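Local coordinates for Lmo0305 protein (Listeria monocytogenes, PDB 3PJ0), which is of unknown function but belongs to the beta-eliminating lyase family, with the fold of pyridoxal-phosphate-dependent proteins of the aminotransferase clan and a covalently held cofactor, at residues S71-M74 and A75-A79; D106-K109 and E110-I114; S164-C167 and H168-G171; F224-E227 and A228-W231. All coordinates share one frame; numbering follows the deposited sequence. Where two conformers were deposited one is given.

Contact 1 (S71-M74 and A75-A79)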
loop_
_atom_site.group_PDB
_atom_site.type_symbol
_atom_site.label_atom_id
_atom_site.label_comp_id
_atom_site.label_asym_id
_atom_site.label_seq_id
_atom_site.Cartn_x
_atom_site.Cartn_y
_atom_site.Cartn_z
ATOM N N SER A 71 -1.515 -5.070 -1.779
ATOM C CA SER A 71 -0.680 -6.169 -2.232
ATOM C C SER A 71 -1.165 -7.538 -1.790
ATOM O O SER A 71 -1.863 -7.690 -0.764
ATOM C CB SER A 71 0.744 -5.982 -1.680
ATOM O OG SER A 71 0.770 -6.238 -0.300
ATOM N N GLY A 72 -0.777 -8.532 -2.588
ATOM C CA GLY A 72 -0.988 -9.921 -2.264
ATOM C C GLY A 72 -0.113 -10.355 -1.098
ATOM O O GLY A 72 -0.514 -11.232 -0.352
ATOM N N THR A 73 1.091 -9.783 -0.974
ATOM C CA THR A 73 1.974 -10.094 0.146
ATOM C C THR A 73 1.237 -9.841 1.473
ATOM O O THR A 73 1.190 -10.700 2.340
ATOM C CB THR A 73 3.285 -9.320 0.056
ATOM O OG1 THR A 73 3.991 -9.741 -1.124
ATOM C CG2 THR A 73 4.186 -9.572 1.313
HETATM N N MSE A 74 0.651 -8.667 1.628
HETATM C CA MSE A 74 -0.165 -8.363 2.806
HETATM C C MSE A 74 -1.380 -9.300 2.921
HETATM O O MSE A 74 -1.666 -9.895 3.978
HETATM C CB MSE A 74 -0.716 -6.923 2.666
HETATM C CG MSE A 74 -1.410 -6.444 3.877
HETATM SE SE MSE A 74 -1.908 -4.601 3.699
HETATM C CE MSE A 74 -0.119 -3.800 3.582
ATOM N N ALA A 75 -2.110 -9.435 1.823
ATOM C CA ALA A 75 -3.401 -10.148 1.847
ATOM C C ALA A 75 -3.318 -11.615 2.242
ATOM O O ALA A 75 -4.157 -12.089 3.023
ATOM C CB ALA A 75 -4.107 -9.995 0.520
ATOM N N GLN A 76 -2.291 -12.317 1.754
ATOM C CA GLN A 76 -2.159 -13.773 1.987
ATOM C C GLN A 76 -1.632 -14.124 3.381
ATOM O O GLN A 76 -2.116 -15.074 3.976
ATOM C CB GLN A 76 -1.367 -14.436 0.887
ATOM C CG GLN A 76 -2.070 -14.364 -0.439
ATOM C CD GLN A 76 -1.603 -15.447 -1.380
ATOM O OE1 GLN A 76 -2.371 -16.352 -1.733
ATOM N NE2 GLN A 76 -0.322 -15.402 -1.751
ATOM N N GLN A 77 -0.662 -13.356 3.893
ATOM C CA GLN A 77 -0.218 -13.544 5.293
ATOM C C GLN A 77 -1.435 -13.402 6.235
ATOM O O GLN A 77 -1.597 -14.159 7.212
ATOM C CB GLN A 77 0.787 -12.481 5.662
ATOM C CG GLN A 77 2.131 -12.612 5.033
ATOM C CD GLN A 77 2.996 -11.473 5.500
ATOM O OE1 GLN A 77 2.866 -11.033 6.655
ATOM N NE2 GLN A 77 3.900 -10.990 4.621
ATOM N N ILE A 78 -2.266 -12.395 5.952
ATOM C CA ILE A 78 -3.497 -12.153 6.715
ATOM C C ILE A 78 -4.493 -13.310 6.594
ATOM O O ILE A 78 -5.054 -13.752 7.614
ATOM C CB ILE A 78 -4.159 -10.801 6.295
ATOM C CG1 ILE A 78 -3.279 -9.656 6.765
ATOM C CG2 ILE A 78 -5.618 -10.645 6.853
ATOM C CD1 ILE A 78 -3.682 -8.263 6.169
ATOM N N ALA A 79 -4.685 -13.848 5.385
ATOM C CA ALA A 79 -5.620 -14.951 5.192
ATOM C C ALA A 79 -5.205 -16.136 6.072
ATOM O O ALA A 79 -6.041 -16.709 6.781
ATOM C CB ALA A 79 -5.699 -15.371 3.668
HETATM O O HOH W 1 1.465 -13.343 -1.054
#
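The N-terminal turn of helix 72-87, where Gln76 N bonds Gly72 O at 3.0 Å and Ala75 N bonds Ser71 O, is part of the cofactor phosphate site of this pyridoxal-phosphate fold. The evidence is direct: Gly72 N and Thr73 OG1 each hydrogen-bond a phosphate oxygen of the modified lysine at position 208, and a helix amino end facing this anion would probably favour it electrostatically. Ser71 is the N-cap; its OG accepts from Met74 N at 3.1 Å with a nearly straight 168° geometry and also hydrogen-bonds Gly236 O of the second subunit, although the side chain was deposited in two conformers and the cap is correspondingly less certain. Water 1 accepts from Gln76 NE2 at 2.8 Å and gives a weak bond to Gly72 O. The Gln76 amide is further gripped by His175 and Asp177, and that of Gln77 by Tyr235 and by Arg234 of the second subunit. Thr73 and Gln77 run alongside each other: Thr73 CG2, anti to the backbone N, lies 3.6 Å from Gln77 NE2, while OG1 (chi1 -64°) turns to the phosphate. Gln77 CG rests 3.4 Å from Thr73 O. One helical position on, the selenomethionine Met74 and Ile78 also point the same way: Met74 CG sits 3.7 Å from Ile78 CD1, and Met74 O takes the Ile78 N-H and lies 3.2 Å from Ile78 CG1.

Contact 2 (D106-K109 and E110-I114)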
loop_
_atom_site.group_PDB
_atom_site.type_symbol
_atom_site.label_atom_id
_atom_site.label_comp_id
_atom_site.label_asym_id
_atom_site.label_seq_id
_atom_site.Cartn_x
_atom_site.Cartn_y
_atom_site.Cartn_z
ATOM N N ASP A 106 10.426 -13.448 4.463
ATOM C CA ASP A 106 9.994 -14.252 5.623
ATOM C C ASP A 106 8.911 -13.577 6.459
ATOM O O ASP A 106 8.774 -13.846 7.666
ATOM C CB ASP A 106 11.199 -14.582 6.517
ATOM C CG ASP A 106 12.388 -15.075 5.717
ATOM O OD1 ASP A 106 12.243 -16.055 4.948
ATOM O OD2 ASP A 106 13.453 -14.440 5.840
ATOM N N GLY A 107 8.111 -12.736 5.812
ATOM C CA GLY A 107 7.059 -11.996 6.494
ATOM C C GLY A 107 6.112 -12.891 7.294
ATOM O O GLY A 107 5.770 -12.591 8.442
ATOM N N LEU A 108 5.681 -13.992 6.682
ATOM C CA LEU A 108 4.722 -14.913 7.355
ATOM C C LEU A 108 5.293 -15.431 8.665
ATOM O O LEU A 108 4.612 -15.449 9.698
ATOM C CB LEU A 108 4.364 -16.065 6.428
ATOM C CG LEU A 108 3.366 -17.104 6.954
ATOM C CD1 LEU A 108 1.981 -16.450 7.189
ATOM C CD2 LEU A 108 3.327 -18.271 5.931
ATOM N N LYS A 109 6.554 -15.832 8.635
ATOM C CA LYS A 109 7.261 -16.283 9.841
ATOM C C LYS A 109 7.497 -15.159 10.868
ATOM O O LYS A 109 7.268 -15.331 12.079
ATOM C CB LYS A 109 8.598 -16.891 9.426
ATOM C CG LYS A 109 8.416 -18.175 8.553
ATOM C CD LYS A 109 9.721 -18.667 7.994
ATOM C CE LYS A 109 9.493 -19.815 6.952
ATOM N NZ LYS A 109 10.776 -20.161 6.258
ATOM N N GLU A 110 7.943 -14.007 10.393
ATOM C CA GLU A 110 8.367 -12.921 11.286
ATOM C C GLU A 110 7.217 -12.100 11.849
ATOM O O GLU A 110 7.321 -11.590 12.974
ATOM C CB GLU A 110 9.338 -11.978 10.571
ATOM C CG GLU A 110 10.651 -12.614 10.109
ATOM C CD GLU A 110 11.709 -12.770 11.193
ATOM O OE1 GLU A 110 11.426 -12.618 12.417
ATOM O OE2 GLU A 110 12.857 -13.059 10.795
ATOM N N LEU A 111 6.154 -11.918 11.063
ATOM C CA LEU A 111 5.020 -11.114 11.486
ATOM C C LEU A 111 3.886 -11.948 12.092
ATOM O O LEU A 111 3.150 -11.466 12.959
ATOM C CB LEU A 111 4.491 -10.250 10.342
ATOM C CG LEU A 111 5.373 -9.067 9.905
ATOM C CD1 LEU A 111 4.836 -8.435 8.643
ATOM C CD2 LEU A 111 5.529 -8.026 11.054
ATOM N N GLN A 112 3.764 -13.207 11.673
ATOM C CA GLN A 112 2.657 -14.030 12.157
ATOM C C GLN A 112 3.109 -15.234 12.989
ATOM O O GLN A 112 2.274 -15.937 13.576
ATOM C CB GLN A 112 1.786 -14.483 10.972
ATOM C CG GLN A 112 1.044 -13.376 10.226
ATOM C CD GLN A 112 0.109 -12.585 11.127
ATOM O OE1 GLN A 112 -0.344 -13.077 12.153
ATOM N NE2 GLN A 112 -0.159 -11.347 10.758
ATOM N N GLN A 113 4.419 -15.470 13.072
ATOM C CA GLN A 113 4.945 -16.635 13.808
ATOM C C GLN A 113 4.206 -17.914 13.399
ATOM O O GLN A 113 3.902 -18.779 14.236
ATOM C CB GLN A 113 4.878 -16.464 15.336
ATOM C CG GLN A 113 5.749 -15.352 15.861
ATOM C CD GLN A 113 5.064 -14.047 15.776
ATOM O OE1 GLN A 113 3.906 -13.930 16.179
ATOM N NE2 GLN A 113 5.763 -13.034 15.286
ATOM N N ILE A 114 3.920 -18.003 12.101
ATOM C CA ILE A 114 3.336 -19.188 11.486
ATOM C C ILE A 114 4.479 -20.072 10.956
ATOM O O ILE A 114 5.496 -19.567 10.440
ATOM C CB ILE A 114 2.318 -18.791 10.410
ATOM C CG1 ILE A 114 1.024 -18.355 11.114
ATOM C CG2 ILE A 114 2.109 -19.945 9.339
ATOM C CD1 ILE A 114 -0.111 -17.835 10.185
HETATM O O HOH W 2 14.340 -13.959 8.600
#
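Leu108 meets Ile114 with its branched end. Its CB starts off pointing away from residues 110-114, but CG, anti to the backbone N (chi1 -179°), brings the branch back, 3.9 Å from Ile114 CG2. From there CD1 reaches Ile114 CD1, also at 3.9 Å, and CD2 comes to 4.0 Å from Ile114 CG2, so the two side chains cross at a slant. Leu80, Tyr94 and Pro116 also touch the same leucine. Gln113 turns out of the helix with a positive phi of 49°, after which Ile114 lies back against Leu108 and the chain enters 115-118, an outermost strand, within this chain, of the mixed sheet. The backbone records this unwinding. Leu111 N bonds Gly107 O at 2.7 Å, whereas Gln112 N lies 46° above the carbonyl plane of its acceptor, Leu108 O, and the Gln113 N bond to Lys109 O is weak, with Gln113 CA adding a CA-H...O contact to that oxygen. Lys109 CG passes 3.7 Å from Ile114 O, and its NZ continues to a salt bridge with Glu101. At the amino end water 2 donates to Asp106 OD2 at 2.9 Å and to Glu110 OE2 at 2.8 Å, probably easing the repulsion between the carboxylates. Glu110, which has a second conformer, also forms a long, weak ion pair with Arg234 of the second subunit.

Contact 3 (S164-C167 and H168-G171)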
loop_
_atom_site.group_PDB
_atom_site.type_symbol
_atom_site.label_atom_id
_atom_site.label_comp_id
_atom_site.label_asym_id
_atom_site.label_seq_id
_atom_site.Cartn_x
_atom_site.Cartn_y
_atom_site.Cartn_z
ATOM N N SER A 164 -9.458 -30.736 -2.229
ATOM C CA SER A 164 -10.514 -29.961 -1.570
ATOM C C SER A 164 -11.351 -30.861 -0.680
ATOM O O SER A 164 -11.601 -30.540 0.481
ATOM C CB SER A 164 -11.426 -29.273 -2.609
ATOM O OG SER A 164 -12.363 -28.401 -1.969
ATOM N N GLU A 165 -11.764 -32.005 -1.225
ATOM C CA GLU A 165 -12.609 -32.945 -0.466
ATOM C C GLU A 165 -11.871 -33.471 0.780
ATOM O O GLU A 165 -12.454 -33.561 1.845
ATOM C CB GLU A 165 -13.095 -34.096 -1.369
ATOM C CG GLU A 165 -14.087 -33.589 -2.461
ATOM C CD GLU A 165 -14.314 -34.559 -3.645
ATOM O OE1 GLU A 165 -13.406 -35.341 -4.009
ATOM O OE2 GLU A 165 -15.398 -34.490 -4.244
ATOM N N TYR A 166 -10.577 -33.763 0.655
ATOM C CA TYR A 166 -9.808 -34.278 1.788
ATOM C C TYR A 166 -9.665 -33.206 2.854
ATOM O O TYR A 166 -9.849 -33.473 4.049
ATOM C CB TYR A 166 -8.431 -34.747 1.344
ATOM C CG TYR A 166 -7.558 -35.191 2.481
ATOM C CD1 TYR A 166 -7.721 -36.451 3.072
ATOM C CD2 TYR A 166 -6.566 -34.355 2.972
ATOM C CE1 TYR A 166 -6.904 -36.850 4.123
ATOM C CE2 TYR A 166 -5.756 -34.736 4.012
ATOM C CZ TYR A 166 -5.916 -35.978 4.579
ATOM O OH TYR A 166 -5.086 -36.319 5.613
ATOM N N CYS A 167 -9.350 -31.989 2.421
ATOM C CA CYS A 167 -9.214 -30.891 3.366
ATOM C C CYS A 167 -10.554 -30.646 4.091
ATOM O O CYS A 167 -10.573 -30.446 5.303
ATOM C CB CYS A 167 -8.629 -29.645 2.700
ATOM S SG CYS A 167 -6.885 -29.811 2.248
ATOM N N HIS A 168 -11.664 -30.705 3.366
ATOM C CA HIS A 168 -12.962 -30.553 3.981
ATOM C C HIS A 168 -13.213 -31.620 5.083
ATOM O O HIS A 168 -13.623 -31.287 6.192
ATOM C CB HIS A 168 -14.066 -30.528 2.929
ATOM C CG HIS A 168 -15.434 -30.264 3.490
ATOM N ND1 HIS A 168 -15.875 -28.998 3.816
ATOM C CD2 HIS A 168 -16.460 -31.104 3.772
ATOM C CE1 HIS A 168 -17.111 -29.071 4.281
ATOM N NE2 HIS A 168 -17.489 -30.337 4.261
ATOM N N GLU A 169 -12.910 -32.877 4.773
ATOM C CA GLU A 169 -13.036 -34.003 5.705
ATOM C C GLU A 169 -12.140 -33.871 6.955
ATOM O O GLU A 169 -12.542 -34.277 8.041
ATOM C CB GLU A 169 -12.673 -35.306 4.969
ATOM C CG GLU A 169 -13.662 -35.734 3.850
ATOM C CD GLU A 169 -13.111 -36.836 2.889
ATOM O OE1 GLU A 169 -11.912 -37.217 2.978
ATOM O OE2 GLU A 169 -13.882 -37.310 2.018
ATOM N N GLN A 170 -10.934 -33.312 6.797
ATOM C CA GLN A 170 -9.977 -33.164 7.905
ATOM C C GLN A 170 -10.066 -31.818 8.654
ATOM O O GLN A 170 -9.293 -31.557 9.603
ATOM C CB GLN A 170 -8.550 -33.324 7.376
ATOM C CG GLN A 170 -8.253 -34.683 6.725
ATOM C CD GLN A 170 -8.373 -35.848 7.677
ATOM O OE1 GLN A 170 -8.888 -36.906 7.308
ATOM N NE2 GLN A 170 -7.928 -35.666 8.902
ATOM N N GLY A 171 -10.981 -30.954 8.230
ATOM C CA GLY A 171 -11.110 -29.632 8.852
ATOM C C GLY A 171 -9.925 -28.708 8.582
ATOM O O GLY A 171 -9.581 -27.878 9.432
#
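His168 N bonds Ser164 O at 2.9 Å and Glu169 N bonds Glu165 O at 3.0 Å, two near-straight links in the last turns of helix 157-170. The next one is more bent: Gln170 N reaches Tyr166 O at 3.0 Å, and the same N-H leans weakly on Cys167 O. Gly171 then closes the helix in a Schellman motif; its positive phi suits glycine, and its N makes a weak bond back to His168 O. Beyond the backbone, the distinctive feature is the pairing of Tyr166 with Gln170. Gln170 CG stands over one face of the ring in a CH-pi contact, 3.6 Å from the centroid of the Tyr166 ring and 20° off the ring normal, displaced toward the rim so that Tyr166 CZ is its nearest ring atom at 3.4 Å. The glutamine chain bends at chi2, which brings its amide to lie 26° from the ring plane, with OE1 3.8 Å from Tyr166 CE1. Tyr166 also touches helix 128-132, while Cys167 and Ser164 face Leu174 of strand 173-178, seating the helix in the beta-alpha-beta unit of strands 140-144 and 173-178. On the exposed side, Glu169 CG lies 3.2 Å from Glu165 O and the two carboxylates stay apart, while His168 ND1 hydrogen-bonds a 2-methylpentane-2,4-diol probably carried over from crystallisation. The chemistry is consistent with a modest, mainly dispersive attraction between Gln170 CG and the ring, perhaps helped by slight polarisation of the C-H bonds next to the amide.

Contact 4 (F224-E227 and A228-W231); sequences FVQE and AKIW
Glu227 and Trp231 form the firmer part of this helical turn. Trp231 N donates to Glu227 O at 3.2 Å with an N-H...O angle of 166°, in the carbonyl plane, and Trp231 CD1 approaches the same oxygen to 3.4 Å. Water 3 closes a second link between the two residues: it accepts from Trp231 NE1 at 2.7 Å, lying in the plane of the indole at its edge, and donates to Glu227 OE1 at 3.1 Å. The glutamate reaches this water because its chain is extended beyond CG (chi2 -174°); its other oxygen, OE2, forms a salt bridge with Arg86. Ala228 N bonds Phe224 O at 3.0 Å, again in the carbonyl plane. Contacts thin out on another flank, around the exposed Gln226 and the distal part of Lys229. The bond from Ile230 N to Gln226 O is weak, and Gln226 OE1 comes no closer than 4.1 Å to Lys229 CD. The Lys229 and Val225 side chains cross at an angle, Lys229 CE 4.0 Å from Val225 CG1. Among the neighbours of helix 222-234, Phe224 stacks on Trp83 of helix 72-87 and, with Ala228, touches Leu218 of strand 216-220; the buried Val225 lies against strand 65-69, which Lys229 also touches; and Trp231 packs on Ile78 of helix 72-87, and on Leu111 of the second subunit across the interface.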
loop_
_atom_site.group_PDB
_atom_site.type_symbol
_atom_site.label_atom_id
_atom_site.label_comp_id
_atom_site.label_asym_id
_atom_site.label_seq_id
_atom_site.Cartn_x
_atom_site.Cartn_y
_atom_site.Cartn_z
ATOM N N PHE A 224 -15.014 -13.839 7.426
ATOM C CA PHE A 224 -13.592 -13.873 7.051
ATOM C C PHE A 224 -13.084 -12.509 6.561
ATOM O O PHE A 224 -12.054 -12.033 7.030
ATOM C CB PHE A 224 -13.345 -14.971 5.984
ATOM C CG PHE A 224 -11.951 -14.965 5.385
ATOM C CD1 PHE A 224 -10.917 -15.659 5.994
ATOM C CD2 PHE A 224 -11.695 -14.326 4.176
ATOM C CE1 PHE A 224 -9.633 -15.679 5.425
ATOM C CE2 PHE A 224 -10.403 -14.315 3.608
ATOM C CZ PHE A 224 -9.374 -14.987 4.248
ATOM N N VAL A 225 -13.810 -11.890 5.626
ATOM C CA VAL A 225 -13.434 -10.586 5.045
ATOM C C VAL A 225 -13.437 -9.482 6.094
ATOM O O VAL A 225 -12.541 -8.599 6.107
ATOM C CB VAL A 225 -14.304 -10.238 3.805
ATOM C CG1 VAL A 225 -14.058 -8.801 3.297
ATOM C CG2 VAL A 225 -14.045 -11.235 2.686
ATOM N N GLN A 226 -14.377 -9.557 7.028
ATOM C CA GLN A 226 -14.431 -8.551 8.078
ATOM C C GLN A 226 -13.205 -8.627 8.980
ATOM O O GLN A 226 -12.637 -7.592 9.346
ATOM C CB GLN A 226 -15.740 -8.650 8.853
ATOM C CG GLN A 226 -16.975 -8.304 8.007
ATOM C CD GLN A 226 -16.845 -7.033 7.159
ATOM O OE1 GLN A 226 -16.326 -5.998 7.606
ATOM N NE2 GLN A 226 -17.363 -7.099 5.940
ATOM N N GLU A 227 -12.743 -9.841 9.285
ATOM C CA GLU A 227 -11.525 -9.996 10.065
ATOM C C GLU A 227 -10.337 -9.495 9.260
ATOM O O GLU A 227 -9.437 -8.882 9.818
ATOM C CB GLU A 227 -11.249 -11.458 10.476
ATOM C CG GLU A 227 -12.196 -12.007 11.519
ATOM C CD GLU A 227 -11.772 -13.400 11.980
ATOM O OE1 GLU A 227 -10.603 -13.576 12.408
ATOM O OE2 GLU A 227 -12.609 -14.306 11.893
ATOM N N ALA A 228 -10.328 -9.751 7.957
ATOM C CA ALA A 228 -9.214 -9.309 7.106
ATOM C C ALA A 228 -9.080 -7.785 7.085
ATOM O O ALA A 228 -7.981 -7.268 6.994
ATOM C CB ALA A 228 -9.311 -9.876 5.680
ATOM N N LYS A 229 -10.198 -7.073 7.193
ATOM C CA LYS A 229 -10.173 -5.618 7.187
ATOM C C LYS A 229 -9.545 -5.057 8.457
ATOM O O LYS A 229 -8.861 -4.031 8.414
ATOM C CB LYS A 229 -11.575 -5.045 6.940
ATOM C CG LYS A 229 -12.084 -5.305 5.537
ATOM C CD LYS A 229 -13.353 -4.533 5.244
ATOM C CE LYS A 229 -13.913 -4.861 3.884
ATOM N NZ LYS A 229 -15.071 -3.946 3.553
ATOM N N ILE A 230 -9.748 -5.737 9.579
ATOM C CA ILE A 230 -9.101 -5.343 10.825
ATOM C C ILE A 230 -7.577 -5.499 10.676
ATOM O O ILE A 230 -6.827 -4.586 11.002
ATOM C CB ILE A 230 -9.596 -6.150 12.021
ATOM C CG1 ILE A 230 -11.094 -5.912 12.220
ATOM C CG2 ILE A 230 -8.799 -5.762 13.277
ATOM C CD1 ILE A 230 -11.692 -6.653 13.400
ATOM N N TRP A 231 -7.144 -6.632 10.142
ATOM C CA TRP A 231 -5.722 -6.890 9.916
ATOM C C TRP A 231 -5.147 -5.911 8.902
ATOM O O TRP A 231 -3.998 -5.501 9.024
ATOM C CB TRP A 231 -5.463 -8.347 9.457
ATOM C CG TRP A 231 -5.497 -9.358 10.563
ATOM C CD1 TRP A 231 -6.465 -10.288 10.795
ATOM C CD2 TRP A 231 -4.507 -9.543 11.583
ATOM N NE1 TRP A 231 -6.136 -11.034 11.920
ATOM C CE2 TRP A 231 -4.929 -10.605 12.399
ATOM C CE3 TRP A 231 -3.280 -8.931 11.861
ATOM C CZ2 TRP A 231 -4.181 -11.048 13.513
ATOM C CZ3 TRP A 231 -2.551 -9.372 12.966
ATOM C CH2 TRP A 231 -3.004 -10.408 13.768
HETATM O O HOH W 3 -7.523 -13.177 12.895
#

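Contact 1 is the hub of the set and touches the cofactor, through the phosphate of the modified lysine at position 208. Contacts 2 and 4 each have centres about 11 Å from that of contact 1 and touch it: Gln77 OE1 lies 3.8 Å from Leu111 CD1, and Ile78 CG2 lies 3.5 Å from Trp231 CB. Contacts 2 and 4, with centres about 18 Å apart, meet where Gln112 NE2 comes 3.8 Å from Trp231 CZ3. All three also touch the second subunit. Contact 3 stands apart at the surface, its nearest atoms about 12 Å from contact 1, about 14 Å from contact 2 and about 13 Å from contact 4.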